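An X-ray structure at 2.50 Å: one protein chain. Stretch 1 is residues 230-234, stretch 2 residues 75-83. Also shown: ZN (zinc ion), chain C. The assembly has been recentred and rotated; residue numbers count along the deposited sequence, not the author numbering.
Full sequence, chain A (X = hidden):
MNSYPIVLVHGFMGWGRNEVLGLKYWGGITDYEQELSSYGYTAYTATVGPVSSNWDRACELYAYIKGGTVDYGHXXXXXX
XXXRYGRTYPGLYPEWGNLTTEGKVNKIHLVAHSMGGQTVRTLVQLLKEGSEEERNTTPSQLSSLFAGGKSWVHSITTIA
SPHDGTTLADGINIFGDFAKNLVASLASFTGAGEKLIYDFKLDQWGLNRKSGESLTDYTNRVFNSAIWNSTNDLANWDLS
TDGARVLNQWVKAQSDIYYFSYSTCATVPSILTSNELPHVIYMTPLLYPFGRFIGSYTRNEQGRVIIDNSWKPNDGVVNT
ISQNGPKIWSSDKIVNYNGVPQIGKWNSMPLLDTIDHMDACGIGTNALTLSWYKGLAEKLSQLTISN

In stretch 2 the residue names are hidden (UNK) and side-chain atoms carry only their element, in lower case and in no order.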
# COMPACT_ATOMS: atom_id res chain seq x y z
N SER A 230 -3.95 14.20 -16.51
CA SER A 230 -3.18 14.01 -17.74
C SER A 230 -2.43 12.68 -17.80
O SER A 230 -2.21 12.13 -18.88
CB SER A 230 -2.19 15.17 -17.93
OG SER A 230 -1.20 15.16 -16.93
N THR A 231 -1.99 12.18 -16.65
CA THR A 231 -1.31 10.90 -16.63
C THR A 231 -2.17 9.79 -16.02
O THR A 231 -3.18 10.06 -15.37
CB THR A 231 0.01 10.98 -15.85
OG1 THR A 231 0.64 9.70 -15.87
CG2 THR A 231 -0.26 11.35 -14.42
N ASN A 232 -1.78 8.55 -16.26
CA ASN A 232 -2.41 7.42 -15.60
C ASN A 232 -1.41 6.74 -14.68
O ASN A 232 -1.53 5.57 -14.36
CB ASN A 232 -2.95 6.41 -16.63
CG ASN A 232 -1.84 5.73 -17.42
OD1 ASN A 232 -0.75 6.27 -17.57
ND2 ASN A 232 -2.13 4.54 -17.94
N ASP A 233 -0.40 7.51 -14.26
CA ASP A 233 0.72 6.98 -13.48
C ASP A 233 0.71 7.49 -12.05
O ASP A 233 1.77 7.68 -11.45
CB ASP A 233 2.04 7.36 -14.16
CG ASP A 233 3.23 6.57 -13.61
OD1 ASP A 233 3.09 5.35 -13.38
OD2 ASP A 233 4.31 7.18 -13.41
N LEU A 234 -0.47 7.69 -11.50
CA LEU A 234 -0.57 8.08 -10.10
C LEU A 234 -1.57 7.18 -9.37
O LEU A 234 -2.27 6.38 -10.01
CB LEU A 234 -0.97 9.55 -9.99
CG LEU A 234 0.15 10.50 -10.41
CD1 LEU A 234 -0.39 11.89 -10.64
CD2 LEU A 234 1.23 10.54 -9.35
N UNK A 75 12.44 3.00 -20.04
CA UNK A 75 11.23 3.09 -20.86
C UNK A 75 10.06 3.76 -20.11
O UNK A 75 9.49 4.75 -20.58
c UNK A 75 10.82 1.71 -21.34
N UNK A 76 9.71 3.22 -18.94
CA UNK A 76 8.58 3.73 -18.17
C UNK A 76 8.66 5.23 -17.93
O UNK A 76 7.70 5.95 -18.17
c UNK A 76 5.40 3.84 -15.06
n UNK A 76 6.19 4.74 -14.51
n UNK A 76 6.11 3.13 -15.92
c UNK A 76 8.47 3.01 -16.82
c UNK A 76 7.41 3.59 -15.93
c UNK A 76 7.45 4.61 -15.03
N UNK A 77 9.82 5.69 -17.45
CA UNK A 77 10.02 7.10 -17.12
C UNK A 77 9.69 8.00 -18.29
O UNK A 77 8.93 8.96 -18.15
o UNK A 77 11.95 6.35 -15.85
c UNK A 77 11.46 7.37 -16.70
N UNK A 78 10.28 7.68 -19.44
CA UNK A 78 10.12 8.47 -20.65
C UNK A 78 8.67 8.49 -21.11
O UNK A 78 8.13 9.55 -21.43
c UNK A 78 11.00 7.94 -21.80
o UNK A 78 12.33 7.74 -21.33
c UNK A 78 11.01 8.94 -22.95
N UNK A 79 8.05 7.32 -21.16
CA UNK A 79 6.66 7.21 -21.61
C UNK A 79 5.70 8.00 -20.73
O UNK A 79 4.70 8.54 -21.22
c UNK A 79 4.35 4.08 -21.81
n UNK A 79 4.96 3.26 -22.66
c UNK A 79 6.24 5.74 -21.65
o UNK A 79 3.49 3.70 -21.01
c UNK A 79 4.75 5.54 -21.87
N UNK A 80 5.99 8.08 -19.44
CA UNK A 80 5.12 8.81 -18.54
C UNK A 80 5.58 10.25 -18.32
O UNK A 80 4.80 11.10 -17.90
n UNK A 80 1.65 5.47 -18.88
c UNK A 80 3.95 5.95 -18.00
c UNK A 80 3.84 7.16 -17.09
c UNK A 80 2.72 5.05 -17.93
c UNK A 80 5.04 8.08 -17.20
N UNK A 81 6.85 10.53 -18.60
CA UNK A 81 7.37 11.87 -18.38
C UNK A 81 7.94 12.08 -16.99
O UNK A 81 7.57 13.04 -16.30
N UNK A 82 8.83 11.18 -16.58
CA UNK A 82 9.43 11.19 -15.24
C UNK A 82 10.77 11.91 -15.14
O UNK A 82 11.23 12.54 -16.07
c UNK A 82 8.31 7.80 -13.81
c UNK A 82 8.56 9.11 -14.07
c UNK A 82 9.70 9.76 -14.76
n UNK A 82 7.49 9.81 -13.56
c UNK A 82 6.64 8.97 -13.01
n UNK A 82 7.11 7.74 -13.15
N UNK A 83 11.34 11.81 -13.95
CA UNK A 83 12.77 11.71 -13.77
C UNK A 83 12.99 10.22 -13.66
O UNK A 83 12.26 9.56 -12.92
o UNK A 83 12.77 13.75 -12.43
c UNK A 83 13.26 12.43 -12.51
ZN ZN C . 5.89 6.08 -12.95

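Position 75 carries one side-chain carbon and nothing beyond it, which makes it Ala75; it lies on the helix that runs through position 80 and is out of reach of stretch 1. Position 76 has a carbon followed by a five-membered ring of three carbons and two nitrogens. That ring is an imidazole, so the residue is His76. Its NE2 lies 2.1 Å from ZN, and Asp233 approaches the ring edge near its plane, with OD1 of Asp233 3.2 Å from CE1 of His76.

At position 77 a single carbon bears one oxygen. This is Ser77, whose CA-to-CB bond points away from stretch 1. Position 78 has a carbon that branches to one oxygen and one carbon, the pattern of threonine; Thr78 is exposed and makes no contact with stretch 1. Position 79 extends through three carbons, the third carrying an oxygen and a nitrogen. The atom count and the terminal amide fit glutamine, and Gln79 makes no contact with stretch 1, its OE1 remaining 6.0 Å from OD1 of Asn232.

Four carbons in a row end in a nitrogen at position 80, where CA-to-CB points toward stretch 1. The unbranched chain with a terminal amine is Lys80. Its CG packs 3.4 Å from CB of Asp233, and its NZ donates a 2.8 Å hydrogen bond to OD1 of Asn232. NZ of Lys80 also makes a weak bond of 3.3 Å to OE1 of Gln79.

Position 81 has no side-chain atoms and is therefore Gly81. It leaves the helix with phi 89° and psi 52°, where a CB would jam against the carbonyl O of Lys80; the backbone itself calls for glycine. Position 82 again shows one carbon and a five-membered ring with two nitrogens, hence His82, with NE2 2.1 Å from ZN. Position 83, one carbon bearing one oxygen, is Ser83, beyond reach of stretch 1.

The contact is organised around the metal. OD2 of Asp233 binds ZN at 2.0 Å, joining the two histidines and one atom from elsewhere in the structure. The 2.9 Å approach of Asp233 OD2 to His82 NE2 thus reflects shared coordination rather than a hydrogen bond. The glycine turn after the helix leads the chain on to His82, whose ring reaches the same ion as His76. On stretch 1, the backbone N of Asp233 donates a 2.9 Å hydrogen bond to OG1 of Thr231, tying the loop locally. Lys80 adds a second attachment beside the zinc site, its aliphatic part packing on Asp233 and its amine reaching Asn232.

Stretch 2 75-83: AHSTQKGHS
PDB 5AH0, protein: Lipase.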